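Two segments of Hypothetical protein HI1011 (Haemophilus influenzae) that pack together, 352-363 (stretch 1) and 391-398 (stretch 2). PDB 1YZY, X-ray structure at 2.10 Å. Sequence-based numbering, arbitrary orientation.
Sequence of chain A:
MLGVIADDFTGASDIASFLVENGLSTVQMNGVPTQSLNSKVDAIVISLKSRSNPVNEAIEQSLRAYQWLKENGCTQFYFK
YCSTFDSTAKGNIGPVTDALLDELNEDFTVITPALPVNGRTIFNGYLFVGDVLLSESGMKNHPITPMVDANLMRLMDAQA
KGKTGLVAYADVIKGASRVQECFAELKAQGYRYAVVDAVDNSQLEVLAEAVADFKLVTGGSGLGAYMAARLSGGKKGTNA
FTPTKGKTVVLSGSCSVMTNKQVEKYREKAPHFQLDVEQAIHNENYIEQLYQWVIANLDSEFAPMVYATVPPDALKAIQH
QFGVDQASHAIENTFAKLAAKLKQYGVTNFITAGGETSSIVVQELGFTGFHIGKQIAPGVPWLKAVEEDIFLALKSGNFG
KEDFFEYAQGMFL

Stretch 1, residues 352-363: TAGGETSSIVVQ
Stretch 2, residues 391-398: FLALKSGN

Stretch 1 leaves a β-strand and turns into a helix: the strand pairs alongside strand 391-395, and the helix packs over the face that carries Thr352 and Leu394. The strands run parallel, Thr352 opposite Leu394 (CA-CA 5.0 Å) and Ala353 opposite Lys395 (CA-CA 4.7 Å). Thr352, extended at phi/psi -102/157, bonds through both backbone polar atoms: its N donates to Ala393 O (2.9 Å), and its O accepts from Lys395 N (2.9 Å). Its p rotamer puts OG1 3.1 Å from Leu394 CD2, on the sheet face these residues share, and lets OG1 donate to Ser358 OG (2.9 Å). Ala353 lies on the other face with Lys395, its CB 3.8 Å from Lys395 CE; its CA also makes a C-H contact to Lys395 O (3.3 Å). Gly354 N donates to Lys395 O (2.7 Å), the last rung of the ladder. At phi/psi 109/143 a CB would be jammed against the carbonyl O of Ala353, which calls for glycine; Gly354 sits at the N-cap position, just before the helix that begins at Gly355. A water accepts from Gly397 N (3.3 Å) and, weakly, from Gly355 N (3.0 Å). The helix runs back at 149° to strand 391-395, axes 8.0 Å apart. Ser358 (m) points toward the strand, its OG donating to Gly354 O (2.8 Å). One turn on, Val362 (t) sets CG2 against Leu394 CD1 (3.9 Å; Leu394 m,t) and Leu392 CD2 (4.1 Å; Leu392 m,p), an apolar contact between helix and strand.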

ATOM      1  N   THR A 352      14.461   7.310  -2.153  1.00 21.69           N
ATOM      2  CA  THR A 352      15.019   6.566  -1.029  1.00 22.17           C
ATOM      3  C   THR A 352      15.051   5.052  -1.242  1.00 25.39           C
ATOM      4  O   THR A 352      14.317   4.505  -2.075  1.00 24.51           O
ATOM      5  CB  THR A 352      14.254   6.885   0.273  1.00 23.28           C
ATOM      6  OG1 THR A 352      12.860   6.602   0.096  1.00 20.50           O
ATOM      7  CG2 THR A 352      14.407   8.368   0.632  1.00 19.30           C
ATOM      8  N   ALA A 353      15.945   4.387  -0.518  1.00 19.70           N
ATOM      9  CA  ALA A 353      16.082   2.939  -0.596  1.00 22.88           C
ATOM     10  C   ALA A 353      16.150   2.373   0.818  1.00 25.93           C
ATOM     11  O   ALA A 353      16.985   2.791   1.621  1.00 17.91           O
ATOM     12  CB  ALA A 353      17.325   2.568  -1.372  1.00 20.21           C
ATOM     13  N   GLY A 354      15.292   1.400   1.101  1.00 20.90           N
ATOM     14  CA  GLY A 354      15.250   0.804   2.422  1.00 25.36           C
ATOM     15  C   GLY A 354      13.990   1.205   3.168  1.00 29.03           C
ATOM     16  O   GLY A 354      13.533   2.346   3.077  1.00 26.12           O
ATOM     17  N   GLY A 355      13.441   0.263   3.932  1.00 30.14           N
ATOM     18  CA  GLY A 355      12.226   0.522   4.684  1.00 32.52           C
ATOM     19  C   GLY A 355      12.357   1.608   5.733  1.00 31.43           C
ATOM     20  O   GLY A 355      11.507   2.492   5.824  1.00 32.43           O
ATOM     21  N   GLU A 356      13.390   1.509   6.565  1.00 31.75           N
ATOM     22  CA  GLU A 356      13.618   2.498   7.612  1.00 35.65           C
ATOM     23  C   GLU A 356      14.029   3.868   7.074  1.00 32.35           C
ATOM     24  O   GLU A 356      13.576   4.896   7.591  1.00 31.01           O
ATOM     25  CB  GLU A 356      14.672   1.945   8.594  1.00 43.75           C
ATOM     26  CG  GLU A 356      14.564   0.474   8.947  1.00 55.83           C
ATOM     27  CD  GLU A 356      15.515   0.161  10.109  1.00 66.80           C
ATOM     28  OE1 GLU A 356      15.164  -0.688  10.959  1.00 70.33           O
ATOM     29  OE2 GLU A 356      16.609   0.762  10.176  1.00 67.33           O
ATOM     30  N   THR A 357      14.913   3.881   6.077  1.00 26.24           N
ATOM     31  CA  THR A 357      15.373   5.133   5.475  1.00 23.89           C
ATOM     32  C   THR A 357      14.201   5.925   4.875  1.00 19.33           C
ATOM     33  O   THR A 357      14.124   7.147   5.019  1.00 22.16           O
ATOM     34  CB  THR A 357      16.443   4.880   4.382  1.00 22.26           C
ATOM     35  OG1 THR A 357      17.568   4.205   4.957  1.00 24.70           O
ATOM     36  CG2 THR A 357      16.912   6.192   3.779  1.00 17.95           C
ATOM     37  N   SER A 358      13.282   5.228   4.218  1.00 17.74           N
ATOM     38  CA  SER A 358      12.127   5.875   3.608  1.00 17.15           C
ATOM     39  C   SER A 358      11.183   6.462   4.655  1.00 18.86           C
ATOM     40  O   SER A 358      10.661   7.564   4.480  1.00 22.10           O
ATOM     41  CB  SER A 358      11.360   4.878   2.718  1.00 16.69           C
ATOM     42  OG  SER A 358      12.194   4.346   1.707  1.00 15.83           O
ATOM     43  N   SER A 359      10.929   5.704   5.718  1.00 16.15           N
ATOM     44  CA  SER A 359      10.029   6.142   6.781  1.00 19.44           C
ATOM     45  C   SER A 359      10.544   7.398   7.470  1.00 19.47           C
ATOM     46  O   SER A 359       9.788   8.348   7.682  1.00 22.97           O
ATOM     47  CB  SER A 359       9.836   5.030   7.825  1.00 24.51           C
ATOM     48  OG  SER A 359       9.092   3.937   7.308  1.00 41.44           O
ATOM     49  N   ILE A 360      11.831   7.385   7.816  1.00 16.51           N
ATOM     50  CA  ILE A 360      12.483   8.506   8.501  1.00 20.23           C
ATOM     51  C   ILE A 360      12.464   9.806   7.682  1.00 23.30           C
ATOM     52  O   ILE A 360      12.195  10.880   8.233  1.00 23.64           O
ATOM     53  CB  ILE A 360      13.941   8.131   8.926  1.00 28.70           C
ATOM     54  CG1 ILE A 360      14.348   8.927  10.164  1.00 35.41           C
ATOM     55  CG2 ILE A 360      14.940   8.352   7.791  1.00 33.50           C
ATOM     56  CD1 ILE A 360      13.679   8.439  11.431  1.00 41.47           C
ATOM     57  N   VAL A 361      12.729   9.699   6.375  1.00 19.57           N
ATOM     58  CA  VAL A 361      12.731  10.850   5.475  1.00 18.04           C
ATOM     59  C   VAL A 361      11.324  11.427   5.282  1.00 18.03           C
ATOM     60  O   VAL A 361      11.159  12.644   5.158  1.00 20.64           O
ATOM     61  CB  VAL A 361      13.362  10.489   4.106  1.00 15.70           C
ATOM     62  CG1 VAL A 361      13.123  11.592   3.093  1.00 14.71           C
ATOM     63  CG2 VAL A 361      14.846  10.252   4.267  1.00 17.98           C
ATOM     64  N   VAL A 362      10.320  10.560   5.205  1.00 17.17           N
ATOM     65  CA  VAL A 362       8.938  11.001   5.058  1.00 14.38           C
ATOM     66  C   VAL A 362       8.494  11.630   6.381  1.00 18.03           C
ATOM     67  O   VAL A 362       7.722  12.587   6.398  1.00 16.76           O
ATOM     68  CB  VAL A 362       8.005   9.802   4.730  1.00 15.71           C
ATOM     69  CG1 VAL A 362       6.529  10.191   4.905  1.00 18.49           C
ATOM     70  CG2 VAL A 362       8.262   9.316   3.316  1.00 13.70           C
ATOM     71  N   GLN A 363       8.951  11.044   7.484  1.00 23.65           N
ATOM     72  CA  GLN A 363       8.622  11.522   8.828  1.00 26.84           C
ATOM     73  C   GLN A 363       9.160  12.931   9.060  1.00 26.74           C
ATOM     74  O   GLN A 363       8.448  13.809   9.554  1.00 24.93           O
ATOM     75  CB  GLN A 363       9.203  10.578   9.884  1.00 30.45           C
ATOM     76  CG  GLN A 363       8.901  11.002  11.313  1.00 34.44           C
ATOM     77  CD  GLN A 363       9.424  10.026  12.339  1.00 38.91           C
ATOM     78  OE1 GLN A 363       8.682   9.183  12.845  1.00 46.79           O
ATOM     79  NE2 GLN A 363      10.707  10.135  12.661  1.00 31.07           N
ATOM     80  N   PHE A 391       8.201  15.365  -4.755  1.00 10.41           N
ATOM     81  CA  PHE A 391       8.041  14.002  -5.243  1.00 19.04           C
ATOM     82  C   PHE A 391       8.999  13.048  -4.554  1.00 20.31           C
ATOM     83  O   PHE A 391      10.134  13.412  -4.242  1.00 20.16           O
ATOM     84  CB  PHE A 391       8.241  13.951  -6.765  1.00 21.95           C
ATOM     85  CG  PHE A 391       7.287  14.841  -7.535  1.00 24.80           C
ATOM     86  CD1 PHE A 391       6.077  14.343  -8.014  1.00 20.51           C
ATOM     87  CD2 PHE A 391       7.588  16.182  -7.759  1.00 22.17           C
ATOM     88  CE1 PHE A 391       5.178  15.168  -8.702  1.00 19.68           C
ATOM     89  CE2 PHE A 391       6.695  17.012  -8.445  1.00 21.74           C
ATOM     90  CZ  PHE A 391       5.487  16.500  -8.915  1.00 15.47           C
ATOM     91  N   LEU A 392       8.530  11.830  -4.295  1.00 20.04           N
ATOM     92  CA  LEU A 392       9.345  10.807  -3.637  1.00 16.07           C
ATOM     93  C   LEU A 392       9.142   9.407  -4.232  1.00 19.04           C
ATOM     94  O   LEU A 392       8.048   9.056  -4.668  1.00 19.11           O
ATOM     95  CB  LEU A 392       9.031  10.749  -2.137  1.00 15.32           C
ATOM     96  CG  LEU A 392       8.847  12.042  -1.339  1.00 21.78           C
ATOM     97  CD1 LEU A 392       7.442  12.621  -1.567  1.00 19.46           C
ATOM     98  CD2 LEU A 392       9.061  11.743   0.135  1.00 23.17           C
ATOM     99  N   ALA A 393      10.217   8.630  -4.266  1.00 18.05           N
ATOM    100  CA  ALA A 393      10.194   7.258  -4.756  1.00 18.59           C
ATOM    101  C   ALA A 393      10.794   6.459  -3.611  1.00 19.57           C
ATOM    102  O   ALA A 393      12.001   6.514  -3.368  1.00 16.78           O
ATOM    103  CB  ALA A 393      11.049   7.111  -6.012  1.00 14.27           C
ATOM    104  N   LEU A 394       9.930   5.758  -2.882  1.00 18.91           N
ATOM    105  CA  LEU A 394      10.344   4.965  -1.732  1.00 20.14           C
ATOM    106  C   LEU A 394      10.518   3.500  -2.119  1.00 26.37           C
ATOM    107  O   LEU A 394       9.537   2.795  -2.375  1.00 27.73           O
ATOM    108  CB  LEU A 394       9.295   5.111  -0.627  1.00 19.46           C
ATOM    109  CG  LEU A 394       8.773   6.543  -0.432  1.00 14.69           C
ATOM    110  CD1 LEU A 394       7.627   6.554   0.568  1.00 15.39           C
ATOM    111  CD2 LEU A 394       9.895   7.484   0.013  1.00 16.67           C
ATOM    112  N   LYS A 395      11.766   3.045  -2.179  1.00 27.63           N
ATOM    113  CA  LYS A 395      12.055   1.669  -2.558  1.00 30.13           C
ATOM    114  C   LYS A 395      12.470   0.761  -1.402  1.00 28.28           C
ATOM    115  O   LYS A 395      13.599   0.848  -0.925  1.00 22.65           O
ATOM    116  CB  LYS A 395      13.154   1.636  -3.628  1.00 33.68           C
ATOM    117  CG  LYS A 395      13.414   0.240  -4.211  1.00 35.03           C
ATOM    118  CD  LYS A 395      14.878   0.031  -4.570  1.00 35.31           C
ATOM    119  CE  LYS A 395      15.743  -0.210  -3.334  1.00 31.58           C
ATOM    120  NZ  LYS A 395      15.988  -1.653  -3.071  1.00 33.25           N
ATOM    121  N   SER A 396      11.581  -0.141  -0.987  1.00 35.74           N
ATOM    122  CA  SER A 396      11.924  -1.083   0.078  1.00 39.15           C
ATOM    123  C   SER A 396      13.073  -1.931  -0.520  1.00 35.53           C
ATOM    124  O   SER A 396      13.325  -1.923  -1.728  1.00 37.46           O
ATOM    125  CB  SER A 396      10.708  -1.903   0.523  1.00 44.16           C
ATOM    126  OG  SER A 396      10.321  -1.566   1.852  1.00 54.47           O
ATOM    127  N   GLY A 397      13.809  -2.572   0.379  1.00 39.53           N
ATOM    128  CA  GLY A 397      15.023  -3.287  -0.019  1.00 37.62           C
ATOM    129  C   GLY A 397      14.913  -4.354  -1.102  1.00 39.49           C
ATOM    130  O   GLY A 397      15.885  -4.606  -1.810  1.00 38.06           O
ATOM    131  N   ASN A 398      13.757  -4.991  -1.244  1.00 40.57           N
ATOM    132  CA  ASN A 398      13.622  -6.053  -2.236  1.00 39.99           C
ATOM    133  C   ASN A 398      13.128  -5.693  -3.632  1.00 39.32           C
ATOM    134  O   ASN A 398      13.391  -6.426  -4.589  1.00 36.66           O
ATOM    135  CB  ASN A 398      12.758  -7.180  -1.676  1.00 49.76           C
ATOM    136  CG  ASN A 398      13.508  -8.060  -0.699  1.00 52.73           C
ATOM    137  OD1 ASN A 398      14.733  -8.195  -0.770  1.00 52.77           O
ATOM    138  ND2 ASN A 398      12.769  -8.694   0.208  1.00 55.88           N
TER
HETATM  139  O   HOH W   1      13.010  -2.725   3.566  1.00 45.63           O